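Local coordinates for dual specificity protein phosphatase 14 (Homo sapiens, PDB 2WGP) that removes phosphate from tyrosine, serine and threonine residues of proteins, inactivating the MAP kinases ERK, JNK and p38 and restraining T-cell receptor signalling through TAB1, at residues E135-V140 against E185-H190; W139-A142 against V146-P149; V170-T175 against I179-Y184; G113-A118 against V151-Q156. All blocks are in the same frame, centred on the assembly; numbering follows the deposited sequence.

Contact 1: residues E135-V140 against E185-H190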
loop_
_atom_site.group_PDB
_atom_site.type_symbol
_atom_site.label_atom_id
_atom_site.label_comp_id
_atom_site.label_asym_id
_atom_site.label_seq_id
_atom_site.Cartn_x
_atom_site.Cartn_y
_atom_site.Cartn_z
ATOM N N GLU A 135 29.132 -13.111 4.889
ATOM C CA GLU A 135 29.893 -14.106 5.655
ATOM C C GLU A 135 29.109 -14.615 6.870
ATOM O O GLU A 135 29.154 -15.796 7.172
ATOM C CB GLU A 135 31.232 -13.550 6.162
ATOM C CG GLU A 135 32.270 -13.163 5.149
ATOM C CD GLU A 135 33.547 -12.524 5.820
ATOM O OE1 GLU A 135 33.548 -11.311 6.243
ATOM O OE2 GLU A 135 34.563 -13.258 5.918
ATOM N N ALA A 136 28.414 -13.700 7.553
ATOM C CA ALA A 136 27.638 -14.010 8.755
ATOM C C ALA A 136 26.474 -14.963 8.410
ATOM O O ALA A 136 26.241 -15.940 9.097
ATOM C CB ALA A 136 27.121 -12.695 9.423
ATOM N N TYR A 137 25.774 -14.665 7.318
ATOM C CA TYR A 137 24.772 -15.574 6.745
ATOM C C TYR A 137 25.354 -16.946 6.429
ATOM O O TYR A 137 24.824 -17.964 6.887
ATOM C CB TYR A 137 24.119 -14.911 5.516
ATOM C CG TYR A 137 23.138 -15.787 4.778
ATOM C CD1 TYR A 137 21.911 -16.145 5.346
ATOM C CD2 TYR A 137 23.449 -16.258 3.514
ATOM C CE1 TYR A 137 21.012 -16.975 4.634
ATOM C CE2 TYR A 137 22.572 -17.054 2.803
ATOM C CZ TYR A 137 21.367 -17.405 3.353
ATOM O OH TYR A 137 20.526 -18.208 2.617
ATOM N N ASN A 138 26.440 -16.979 5.662
ATOM C CA ASN A 138 27.076 -18.245 5.277
ATOM C C ASN A 138 27.525 -19.043 6.500
ATOM O O ASN A 138 27.376 -20.260 6.520
ATOM C CB ASN A 138 28.275 -18.007 4.365
ATOM C CG ASN A 138 27.897 -17.441 3.011
ATOM O OD1 ASN A 138 26.779 -17.607 2.527
ATOM N ND2 ASN A 138 28.845 -16.770 2.395
ATOM N N TRP A 139 28.031 -18.348 7.518
ATOM C CA TRP A 139 28.437 -18.954 8.802
ATOM C C TRP A 139 27.254 -19.728 9.442
ATOM O O TRP A 139 27.333 -20.936 9.705
ATOM C CB TRP A 139 28.922 -17.824 9.724
ATOM C CG TRP A 139 29.513 -18.185 11.051
ATOM C CD1 TRP A 139 29.154 -19.205 11.874
ATOM C CD2 TRP A 139 30.508 -17.443 11.753
ATOM N NE1 TRP A 139 29.898 -19.186 13.007
ATOM C CE2 TRP A 139 30.754 -18.120 12.959
ATOM C CE3 TRP A 139 31.263 -16.302 11.449
ATOM C CZ2 TRP A 139 31.705 -17.686 13.882
ATOM C CZ3 TRP A 139 32.209 -15.872 12.363
ATOM C CH2 TRP A 139 32.415 -16.560 13.570
ATOM N N VAL A 140 26.154 -19.033 9.665
ATOM C CA VAL A 140 24.979 -19.655 10.283
ATOM C C VAL A 140 24.369 -20.731 9.377
ATOM O O VAL A 140 24.011 -21.807 9.836
ATOM C CB VAL A 140 23.904 -18.626 10.644
ATOM C CG1 VAL A 140 22.719 -19.331 11.349
ATOM C CG2 VAL A 140 24.477 -17.521 11.548
ATOM N N GLU A 185 18.080 -15.280 -4.554
ATOM C CA GLU A 185 17.988 -15.387 -6.016
ATOM C C GLU A 185 19.102 -16.319 -6.512
ATOM O O GLU A 185 18.861 -17.197 -7.342
ATOM C CB GLU A 185 18.091 -13.997 -6.641
ATOM C CG GLU A 185 17.537 -13.892 -8.038
ATOM C CD GLU A 185 18.539 -14.285 -9.097
ATOM O OE1 GLU A 185 19.748 -14.255 -8.778
ATOM O OE2 GLU A 185 18.128 -14.589 -10.249
ATOM N N LYS A 186 20.317 -16.113 -6.007
ATOM C CA LYS A 186 21.464 -16.946 -6.378
ATOM C C LYS A 186 21.230 -18.434 -6.065
ATOM O O LYS A 186 21.496 -19.284 -6.910
ATOM C CB LYS A 186 22.751 -16.407 -5.745
ATOM C CG LYS A 186 23.152 -15.038 -6.314
ATOM C CD LYS A 186 24.297 -14.379 -5.568
ATOM C CE LYS A 186 24.766 -13.140 -6.299
ATOM N NZ LYS A 186 26.074 -12.660 -5.785
ATOM N N GLU A 187 20.722 -18.722 -4.875
ATOM C CA GLU A 187 20.360 -20.079 -4.458
ATOM C C GLU A 187 19.321 -20.759 -5.391
ATOM O O GLU A 187 19.402 -21.971 -5.607
ATOM C CB GLU A 187 19.821 -20.076 -3.006
ATOM C CG GLU A 187 20.919 -19.841 -1.930
ATOM C CD GLU A 187 20.359 -19.519 -0.542
ATOM O OE1 GLU A 187 21.100 -18.943 0.289
ATOM O OE2 GLU A 187 19.177 -19.857 -0.299
ATOM N N SER A 188 18.382 -19.977 -5.928
ATOM C CA SER A 188 17.285 -20.471 -6.797
ATOM C C SER A 188 17.775 -20.991 -8.155
ATOM O O SER A 188 17.061 -21.727 -8.844
ATOM C CB SER A 188 16.216 -19.391 -7.039
ATOM O OG SER A 188 16.650 -18.391 -7.953
ATOM N N ARG A 189 18.982 -20.580 -8.521
ATOM C CA ARG A 189 19.620 -20.986 -9.760
ATOM C C ARG A 189 20.678 -22.058 -9.486
ATOM O O ARG A 189 21.460 -22.382 -10.360
ATOM C CB ARG A 189 20.267 -19.759 -10.400
ATOM C CG ARG A 189 19.275 -18.632 -10.708
ATOM C CD ARG A 189 19.938 -17.284 -10.587
ATOM N NE ARG A 189 21.241 -17.289 -11.245
ATOM C CZ ARG A 189 22.313 -16.605 -10.848
ATOM N NH1 ARG A 189 22.280 -15.821 -9.772
ATOM N NH2 ARG A 189 23.441 -16.715 -11.540
ATOM N N HIS A 190 20.663 -22.616 -8.271
ATOM C CA HIS A 190 21.635 -23.607 -7.807
ATOM C C HIS A 190 23.031 -22.990 -7.737
ATOM O O HIS A 190 23.211 -21.952 -7.089
ATOM C CB HIS A 190 21.572 -24.891 -8.659
ATOM C CG HIS A 190 22.905 -25.377 -9.150
ATOM N ND1 HIS A 190 23.873 -25.891 -8.312
ATOM C CD2 HIS A 190 23.416 -25.454 -10.404
ATOM C CE1 HIS A 190 24.930 -26.239 -9.026
ATOM N NE2 HIS A 190 24.675 -25.990 -10.299
HETATM O O HOH W 1 18.317 -19.899 2.592
#
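Tyr137 and Glu187 approach from opposite directions and meet through one hydrogen bond. The phenol is the donor: Tyr137 OH lies 2.5 Å from Glu187 OE1, a short bond. OE1 receives it with its syn lone pair, on the side of the other carboxylate oxygen. It sits at the edge of the ring and in its plane. The ring and carboxylate planes are 8° apart, so the two flat groups form one nearly level unit. Tyr137 holds CG anti to its own nitrogen (chi1 176°), which sends the ring out toward helix 182-188. Glu187 runs extended beyond CG and brings its carboxylate across the gap.

A water lies within hydrogen-bonding reach of both groups, 2.8 Å from Tyr137 OH and 3.0 Å from Glu187 OE2. Within 185-190, Ser188 OG gives a hydrogen bond to Glu185 O at 2.6 Å.

The link between Tyr137 and Glu187 ties helix 133-143 of the dual specificity phosphatase domain to helix 182-188, which follows the hairpin 172-181 near the end of the chain.

Glu187 OE2 also makes a salt bridge with Arg148, which probably favours the charged carboxylate. A second ion pair lies within 185-190, where Arg189 NH1 meets Glu185 OE1 at 3.1 Å, tilted from the planes of both groups.

The Tyr137 ring also has apolar neighbours. It meets Trp154 edge-to-face, and it touches Ile147, Val183 and Tyr184. Ala136 and Val140 pack on Ile122 of helix 116-129.

Contact 2: residues W139-A142 against V146-P149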
loop_
_atom_site.group_PDB
_atom_site.type_symbol
_atom_site.label_atom_id
_atom_site.label_comp_id
_atom_site.label_asym_id
_atom_site.label_seq_id
_atom_site.Cartn_x
_atom_site.Cartn_y
_atom_site.Cartn_z
ATOM N N TRP A 139 28.031 -18.348 7.518
ATOM C CA TRP A 139 28.437 -18.954 8.802
ATOM C C TRP A 139 27.254 -19.728 9.442
ATOM O O TRP A 139 27.333 -20.936 9.705
ATOM C CB TRP A 139 28.922 -17.824 9.724
ATOM C CG TRP A 139 29.513 -18.185 11.051
ATOM C CD1 TRP A 139 29.154 -19.205 11.874
ATOM C CD2 TRP A 139 30.508 -17.443 11.753
ATOM N NE1 TRP A 139 29.898 -19.186 13.007
ATOM C CE2 TRP A 139 30.754 -18.120 12.959
ATOM C CE3 TRP A 139 31.263 -16.302 11.449
ATOM C CZ2 TRP A 139 31.705 -17.686 13.882
ATOM C CZ3 TRP A 139 32.209 -15.872 12.363
ATOM C CH2 TRP A 139 32.415 -16.560 13.570
ATOM N N VAL A 140 26.154 -19.033 9.665
ATOM C CA VAL A 140 24.979 -19.655 10.283
ATOM C C VAL A 140 24.369 -20.731 9.377
ATOM O O VAL A 140 24.011 -21.807 9.836
ATOM C CB VAL A 140 23.904 -18.626 10.644
ATOM C CG1 VAL A 140 22.719 -19.331 11.349
ATOM C CG2 VAL A 140 24.477 -17.521 11.548
ATOM N N LYS A 141 24.284 -20.435 8.091
ATOM C CA LYS A 141 23.750 -21.370 7.089
ATOM C C LYS A 141 24.604 -22.670 7.004
ATOM O O LYS A 141 24.054 -23.750 6.793
ATOM C CB LYS A 141 23.611 -20.626 5.742
ATOM C CG LYS A 141 22.966 -21.361 4.578
ATOM C CD LYS A 141 21.466 -21.211 4.504
ATOM C CE LYS A 141 20.959 -21.690 3.145
ATOM N NZ LYS A 141 19.646 -22.336 3.205
ATOM N N ALA A 142 25.924 -22.582 7.186
ATOM C CA ALA A 142 26.758 -23.781 7.216
ATOM C C ALA A 142 26.373 -24.716 8.356
ATOM O O ALA A 142 26.438 -25.942 8.203
ATOM C CB ALA A 142 28.255 -23.424 7.301
ATOM N N VAL A 146 18.669 -24.811 7.165
ATOM C CA VAL A 146 17.274 -24.423 7.006
ATOM C C VAL A 146 16.992 -22.942 7.267
ATOM O O VAL A 146 15.871 -22.499 7.003
ATOM C CB VAL A 146 16.312 -25.279 7.892
ATOM C CG1 VAL A 146 16.430 -26.775 7.538
ATOM C CG2 VAL A 146 16.536 -25.005 9.367
ATOM N N ILE A 147 17.991 -22.164 7.725
ATOM C CA ILE A 147 17.719 -20.746 8.017
ATOM C C ILE A 147 17.254 -19.981 6.784
ATOM O O ILE A 147 17.667 -20.262 5.635
ATOM C CB ILE A 147 18.863 -19.981 8.767
ATOM C CG1 ILE A 147 20.121 -19.725 7.903
ATOM C CG2 ILE A 147 19.174 -20.684 10.096
ATOM C CD1 ILE A 147 20.789 -18.367 8.212
ATOM N N ARG A 148 16.363 -19.044 7.039
ATOM C CA ARG A 148 15.687 -18.266 5.997
ATOM C C ARG A 148 14.997 -17.039 6.623
ATOM O O ARG A 148 13.785 -16.992 6.752
ATOM C CB ARG A 148 14.667 -19.153 5.277
ATOM C CG ARG A 148 14.143 -18.577 3.997
ATOM C CD ARG A 148 14.957 -18.972 2.823
ATOM N NE ARG A 148 14.372 -18.514 1.579
ATOM C CZ ARG A 148 14.915 -18.677 0.376
ATOM N NH1 ARG A 148 16.096 -19.243 0.253
ATOM N NH2 ARG A 148 14.254 -18.265 -0.711
ATOM N N PRO A 149 15.786 -16.032 7.020
ATOM C CA PRO A 149 15.192 -14.806 7.542
ATOM C C PRO A 149 14.196 -14.232 6.557
ATOM O O PRO A 149 14.358 -14.362 5.330
ATOM C CB PRO A 149 16.391 -13.880 7.686
ATOM C CG PRO A 149 17.539 -14.815 7.959
ATOM C CD PRO A 149 17.259 -15.978 7.049
HETATM O O HOH W 1 18.317 -19.899 2.592
#
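Val140 and Lys141 meet the loop 146-149 chiefly through Ile147. Val146 comes first, and its CB points away from the helix.

Ile147 carries the contact. Its CG1 stands between the backbone nitrogen and the carbonyl carbon (chi1 70°), and this turns the CG1-CD1 branch to the helix. Ile147 CD1 lies 3.8 Å from Val140 CG1, and Ile147 CG2 is 4.0 Å from the same methyl. The two side chains cross at about a right angle. Lys141 adds its aliphatic part: Lys141 CD is 3.9 Å from Ile147 CG1. The lysine chain bends at chi2 and chi4, so its methylenes lie on the isoleucine while the amine goes on to polar partners. Lys141 NZ bonds to Pro145 O just before the segment. The 3.8 Å between Lys141 NZ and Ile147 O is too long for a direct bond. A water accepts from Lys141 NZ at 2.8 Å and lies within reach of Ile147 O. The side chain of Ile147 is about 8 Å from that of the catalytic Cys110, which places this packing close to the active-site loop.

Arg148 CB points away from the helix, yet the guanidinium shares this water. Arg148 NH1 is 3.3 Å from it, and the water lies in the guanidinium plane, at the edge. Pro149 ends the segment and gives its carbonyl to Tyr184 OH.

The loop joins helix 133-143 to helix 151-165. Ile147 and Pro149 rest on Ala118 and Thr119 of helix 116-129, and the Arg148 backbone bonds to Val114 in the loop that carries Cys110.

Contact 3: residues V170-T175 against I179-Y184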
loop_
_atom_site.group_PDB
_atom_site.type_symbol
_atom_site.label_atom_id
_atom_site.label_comp_id
_atom_site.label_asym_id
_atom_site.label_seq_id
_atom_site.Cartn_x
_atom_site.Cartn_y
_atom_site.Cartn_z
ATOM N N VAL A 170 25.166 -7.665 0.745
ATOM C CA VAL A 170 23.926 -8.248 0.222
ATOM C C VAL A 170 23.004 -7.092 -0.169
ATOM O O VAL A 170 22.913 -6.094 0.548
ATOM C CB VAL A 170 23.208 -9.118 1.290
ATOM C CG1 VAL A 170 21.895 -9.711 0.742
ATOM C CG2 VAL A 170 24.146 -10.223 1.788
ATOM N N LYS A 171 22.333 -7.245 -1.300
ATOM C CA LYS A 171 21.407 -6.268 -1.853
ATOM C C LYS A 171 20.048 -6.929 -2.031
ATOM O O LYS A 171 19.968 -8.114 -2.343
ATOM C CB LYS A 171 21.872 -5.837 -3.240
ATOM C CG LYS A 171 22.180 -4.372 -3.361
ATOM C CD LYS A 171 23.194 -4.078 -4.484
ATOM C CE LYS A 171 22.564 -4.086 -5.890
ATOM N NZ LYS A 171 23.155 -2.981 -6.718
ATOM N N MET A 172 18.994 -6.140 -1.877
ATOM C CA MET A 172 17.640 -6.600 -2.196
ATOM C C MET A 172 17.438 -6.412 -3.702
ATOM O O MET A 172 17.745 -5.356 -4.262
ATOM C CB MET A 172 16.602 -5.834 -1.375
ATOM C CG MET A 172 16.820 -5.937 0.137
ATOM S SD MET A 172 16.670 -7.589 0.850
ATOM C CE MET A 172 14.962 -7.952 0.602
ATOM N N VAL A 173 16.951 -7.467 -4.340
ATOM C CA VAL A 173 16.749 -7.493 -5.777
ATOM C C VAL A 173 15.333 -7.982 -6.087
ATOM O O VAL A 173 14.766 -8.796 -5.353
ATOM C CB VAL A 173 17.813 -8.362 -6.494
ATOM C CG1 VAL A 173 19.260 -7.776 -6.254
ATOM C CG2 VAL A 173 17.699 -9.837 -6.087
ATOM N N GLN A 174 14.762 -7.432 -7.155
ATOM C CA GLN A 174 13.446 -7.799 -7.601
ATOM C C GLN A 174 13.535 -9.004 -8.521
ATOM O O GLN A 174 14.263 -8.986 -9.524
ATOM C CB GLN A 174 12.799 -6.647 -8.365
ATOM C CG GLN A 174 11.456 -7.006 -8.970
ATOM C CD GLN A 174 10.401 -7.111 -7.924
ATOM O OE1 GLN A 174 10.122 -6.133 -7.234
ATOM N NE2 GLN A 174 9.813 -8.296 -7.773
ATOM N N THR A 175 12.773 -10.033 -8.183
ATOM C CA THR A 175 12.662 -11.226 -9.002
ATOM C C THR A 175 11.197 -11.329 -9.409
ATOM O O THR A 175 10.356 -10.590 -8.879
ATOM C CB THR A 175 13.113 -12.501 -8.245
ATOM O OG1 THR A 175 12.057 -12.961 -7.395
ATOM C CG2 THR A 175 14.381 -12.251 -7.424
ATOM N N ILE A 179 10.679 -9.215 -4.144
ATOM C CA ILE A 179 11.945 -8.614 -3.778
ATOM C C ILE A 179 12.565 -9.488 -2.696
ATOM O O ILE A 179 11.921 -9.794 -1.695
ATOM C CB ILE A 179 11.766 -7.175 -3.277
ATOM C CG1 ILE A 179 11.278 -6.279 -4.429
ATOM C CG2 ILE A 179 13.101 -6.622 -2.715
ATOM C CD1 ILE A 179 10.484 -5.026 -4.003
ATOM N N VAL A 180 13.817 -9.889 -2.893
ATOM C CA VAL A 180 14.496 -10.772 -1.946
ATOM C C VAL A 180 15.960 -10.367 -1.868
ATOM O O VAL A 180 16.480 -9.768 -2.827
ATOM C CB VAL A 180 14.396 -12.270 -2.406
ATOM C CG1 VAL A 180 12.950 -12.757 -2.338
ATOM C CG2 VAL A 180 15.006 -12.461 -3.861
ATOM N N PRO A 181 16.650 -10.737 -0.774
ATOM C CA PRO A 181 18.094 -10.584 -0.835
ATOM C C PRO A 181 18.688 -11.371 -2.016
ATOM O O PRO A 181 18.228 -12.486 -2.348
ATOM C CB PRO A 181 18.579 -11.156 0.501
ATOM C CG PRO A 181 17.482 -12.131 0.899
ATOM C CD PRO A 181 16.217 -11.479 0.428
ATOM N N ASP A 182 19.729 -10.810 -2.619
ATOM C CA ASP A 182 20.386 -11.477 -3.754
ATOM C C ASP A 182 20.806 -12.930 -3.495
ATOM O O ASP A 182 20.774 -13.741 -4.422
ATOM C CB ASP A 182 21.534 -10.645 -4.366
ATOM C CG ASP A 182 22.563 -10.140 -3.354
ATOM O OD1 ASP A 182 22.771 -10.731 -2.281
ATOM O OD2 ASP A 182 23.226 -9.136 -3.684
ATOM N N VAL A 183 21.174 -13.261 -2.251
ATOM C CA VAL A 183 21.545 -14.639 -1.907
ATOM C C VAL A 183 20.428 -15.656 -2.194
ATOM O O VAL A 183 20.710 -16.773 -2.626
ATOM C CB VAL A 183 22.059 -14.794 -0.443
ATOM C CG1 VAL A 183 23.468 -14.128 -0.283
ATOM C CG2 VAL A 183 21.072 -14.237 0.569
ATOM N N TYR A 184 19.180 -15.262 -2.003
ATOM C CA TYR A 184 18.041 -16.146 -2.283
ATOM C C TYR A 184 17.869 -16.344 -3.786
ATOM O O TYR A 184 17.535 -17.431 -4.242
ATOM C CB TYR A 184 16.744 -15.591 -1.711
ATOM C CG TYR A 184 16.600 -15.649 -0.194
ATOM C CD1 TYR A 184 17.619 -16.147 0.632
ATOM C CD2 TYR A 184 15.433 -15.181 0.415
ATOM C CE1 TYR A 184 17.476 -16.168 2.002
ATOM C CE2 TYR A 184 15.276 -15.193 1.764
ATOM C CZ TYR A 184 16.304 -15.685 2.573
ATOM O OH TYR A 184 16.155 -15.722 3.945
#
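Asp182 reaches Lys171 because its CG stands between the backbone nitrogen and the carbonyl carbon (chi1 51°), which folds the carboxylate back over the other segment. Met172 bends at chi2 and chi3, and this carries Met172 CE to 3.7 Å from Pro181 CD.

The segments form a beta hairpin. Val173 and Val180 are its hydrogen-bonded pair: Val173 N to Val180 O is 2.8 Å, and Val180 N to Val173 O is 2.9 Å. Met172 with Pro181 and Gln174 with Ile179 are non-hydrogen-bonded pairs. Just past the strand, Asp182 N bonds to Lys171 O at 2.7 Å. Lys171 N returns a bond to Asp182 OD2 at 3.2 Å, from above the carboxylate plane by 62°. With an alanine at Asp182, Lys171 N would probably lose this acceptor, and the open end of the hairpin would be less firmly closed. Thr175 CG2 touches Val180 CG2 at 3.6 Å.

Val170, Met172 and Pro181 lie on Trp154 of helix 151-165. Val183 packs on Leu134 and Tyr137 of helix 133-143. Beyond the chain, the backbone of Met172 and Gln174 bonds to a third subunit.

Contact 4: residues G113-A118 against V151-Q156. With PO4 (phosphate ion), chain C.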
loop_
_atom_site.group_PDB
_atom_site.type_symbol
_atom_site.label_atom_id
_atom_site.label_comp_id
_atom_site.label_asym_id
_atom_site.label_seq_id
_atom_site.Cartn_x
_atom_site.Cartn_y
_atom_site.Cartn_z
ATOM N N GLY A 113 13.340 -22.015 14.397
ATOM C CA GLY A 113 14.781 -21.947 14.232
ATOM C C GLY A 113 15.220 -21.531 12.826
ATOM O O GLY A 113 16.333 -21.855 12.401
ATOM N N VAL A 114 14.367 -20.782 12.125
ATOM C CA VAL A 114 14.571 -20.424 10.729
ATOM C C VAL A 114 14.851 -18.914 10.485
ATOM O O VAL A 114 15.736 -18.546 9.696
ATOM C CB VAL A 114 13.324 -20.902 9.896
ATOM C CG1 VAL A 114 13.305 -20.312 8.501
ATOM C CG2 VAL A 114 13.287 -22.418 9.808
ATOM N N SER A 115 14.076 -18.043 11.136
ATOM C CA SER A 115 14.028 -16.624 10.788
ATOM C C SER A 115 14.409 -15.690 11.956
ATOM O O SER A 115 15.471 -15.063 11.916
ATOM C CB SER A 115 12.654 -16.276 10.209
ATOM O OG SER A 115 12.538 -14.891 9.901
ATOM N N ARG A 116 13.592 -15.636 13.001
ATOM C CA ARG A 116 13.848 -14.689 14.099
ATOM C C ARG A 116 15.210 -14.923 14.783
ATOM O O ARG A 116 16.012 -13.991 14.904
ATOM C CB ARG A 116 12.719 -14.701 15.148
ATOM C CG ARG A 116 11.443 -13.978 14.717
ATOM C CD ARG A 116 10.291 -14.256 15.669
ATOM N NE ARG A 116 9.813 -15.631 15.531
ATOM C CZ ARG A 116 8.709 -16.110 16.103
ATOM N NH1 ARG A 116 7.960 -15.366 16.903
ATOM N NH2 ARG A 116 8.399 -17.374 15.931
ATOM N N SER A 117 15.465 -16.143 15.252
ATOM C CA SER A 117 16.730 -16.449 15.938
ATOM C C SER A 117 17.950 -16.301 15.029
ATOM O O SER A 117 18.975 -15.727 15.443
ATOM C CB SER A 117 16.691 -17.809 16.635
ATOM O OG SER A 117 16.544 -18.884 15.733
ATOM N N ALA A 118 17.845 -16.804 13.806
ATOM C CA ALA A 118 18.942 -16.698 12.826
ATOM C C ALA A 118 19.295 -15.252 12.591
ATOM O O ALA A 118 20.477 -14.912 12.465
ATOM C CB ALA A 118 18.530 -17.352 11.479
ATOM N N VAL A 151 12.000 -11.428 4.380
ATOM C CA VAL A 151 12.613 -10.337 3.583
ATOM C C VAL A 151 12.742 -9.001 4.324
ATOM O O VAL A 151 13.685 -8.241 4.049
ATOM C CB VAL A 151 11.936 -10.141 2.215
ATOM C CG1 VAL A 151 12.180 -11.412 1.351
ATOM C CG2 VAL A 151 10.443 -9.791 2.385
ATOM N N GLY A 152 11.819 -8.723 5.255
ATOM C CA GLY A 152 11.907 -7.515 6.088
ATOM C C GLY A 152 13.094 -7.553 7.036
ATOM O O GLY A 152 13.835 -6.552 7.209
ATOM N N PHE A 153 13.316 -8.725 7.623
ATOM C CA PHE A 153 14.485 -8.947 8.450
ATOM C C PHE A 153 15.773 -8.714 7.644
ATOM O O PHE A 153 16.722 -8.132 8.162
ATOM C CB PHE A 153 14.467 -10.357 9.078
ATOM C CG PHE A 153 13.373 -10.582 10.126
ATOM C CD1 PHE A 153 13.244 -11.833 10.724
ATOM C CD2 PHE A 153 12.520 -9.570 10.540
ATOM C CE1 PHE A 153 12.288 -12.076 11.697
ATOM C CE2 PHE A 153 11.539 -9.806 11.524
ATOM C CZ PHE A 153 11.424 -11.063 12.098
ATOM N N TRP A 154 15.823 -9.207 6.407
ATOM C CA TRP A 154 16.918 -8.907 5.488
ATOM C C TRP A 154 17.149 -7.403 5.271
ATOM O O TRP A 154 18.285 -6.963 5.364
ATOM C CB TRP A 154 16.754 -9.647 4.152
ATOM C CG TRP A 154 17.347 -11.011 4.214
ATOM C CD1 TRP A 154 16.681 -12.184 4.280
ATOM C CD2 TRP A 154 18.742 -11.334 4.238
ATOM N NE1 TRP A 154 17.563 -13.231 4.336
ATOM C CE2 TRP A 154 18.839 -12.738 4.322
ATOM C CE3 TRP A 154 19.922 -10.571 4.205
ATOM C CZ2 TRP A 154 20.071 -13.407 4.361
ATOM C CZ3 TRP A 154 21.147 -11.245 4.225
ATOM C CH2 TRP A 154 21.206 -12.644 4.304
ATOM N N ARG A 155 16.102 -6.641 4.968
ATOM C CA ARG A 155 16.206 -5.163 4.867
ATOM C C ARG A 155 16.860 -4.580 6.128
ATOM O O ARG A 155 17.757 -3.751 6.051
ATOM C CB ARG A 155 14.847 -4.496 4.640
ATOM C CG ARG A 155 14.226 -4.786 3.300
ATOM C CD ARG A 155 13.028 -3.869 3.008
ATOM N NE ARG A 155 11.862 -4.106 3.870
ATOM C CZ ARG A 155 10.888 -5.005 3.661
ATOM N NH1 ARG A 155 10.908 -5.822 2.608
ATOM N NH2 ARG A 155 9.889 -5.087 4.532
ATOM N N GLN A 156 16.453 -5.087 7.279
ATOM C CA GLN A 156 16.940 -4.560 8.546
ATOM C C GLN A 156 18.391 -4.951 8.788
ATOM O O GLN A 156 19.190 -4.125 9.243
ATOM C CB GLN A 156 16.018 -5.000 9.691
ATOM C CG GLN A 156 14.602 -4.424 9.592
ATOM C CD GLN A 156 13.681 -4.866 10.712
ATOM O OE1 GLN A 156 14.012 -4.705 11.894
ATOM N NE2 GLN A 156 12.490 -5.386 10.355
HETATM P P PO4 C . 10.668 -18.394 13.113
HETATM O O1 PO4 C . 10.985 -16.946 13.359
HETATM O O2 PO4 C . 9.957 -19.128 14.216
HETATM O O3 PO4 C . 11.971 -19.159 12.890
HETATM O O4 PO4 C . 9.853 -18.547 11.829
#
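Ser115 and Arg116 end the phosphate-binding loop of the protein-tyrosine phosphatases, the CX5R signature that starts at the nucleophile Cys110, and both touch Phe153 of helix 151-165. Ser115 OG is 3.2 Å from Phe153 CD1, oblique to the ring. It bonds to Asp79 and to the backbone of Asn150. Arg116 CG comes in at the ring edge, 3.7 Å from Phe153 CE1.

The loop holds a phosphate ion, probably from the crystallisation liquor. Val114 N and Ser115 N each bond to phosphate O3 at 3.0 Å. Phosphate O1 takes two bonds from one residue, Arg116 N at 2.9 Å and Arg116 NE at 2.8 Å. Arg116 NH2 reaches phosphate O2 at 2.9 Å, in the guanidinium plane and nearly straight at 174°. A bend at chi3 (-71°) turns the NE and NH2 edge of the guanidinium to the ion. Arg116 NH1 faces the other way and makes a salt bridge with Glu61. A leucine in place of Arg116 would probably cost the phosphate both side-chain donors, NE and NH2, and leave Glu61 without its charge partner.

Ala111 N and Ala112 N also bond to the ion. Backbone N-H groups, the start of helix 116-129 and one arginine thus gather on a single anion. This is consistent with the ion marking where a substrate phosphate would sit for attack by Cys110.

In the fold
Contacts 2, 3 and 4 are buried, while contact 1 is partly buried. Contact 4 is nearest the centre of the chain, about 7 Å from the centre of the contact, and contact 3 is the farthest, about 19 Å. Contacts 1 and 2 share helix 133-143 and one water. Contacts 1 and 3 both use helix 182-188. Trp154 of contact 4 meets residues of the other three. The chemistry follows place: anion binding at the catalytic loop, apolar packing beside a shared water in contact 2, strand pairing in the hairpin, and a carboxylate-phenol bond between helices in contact 1.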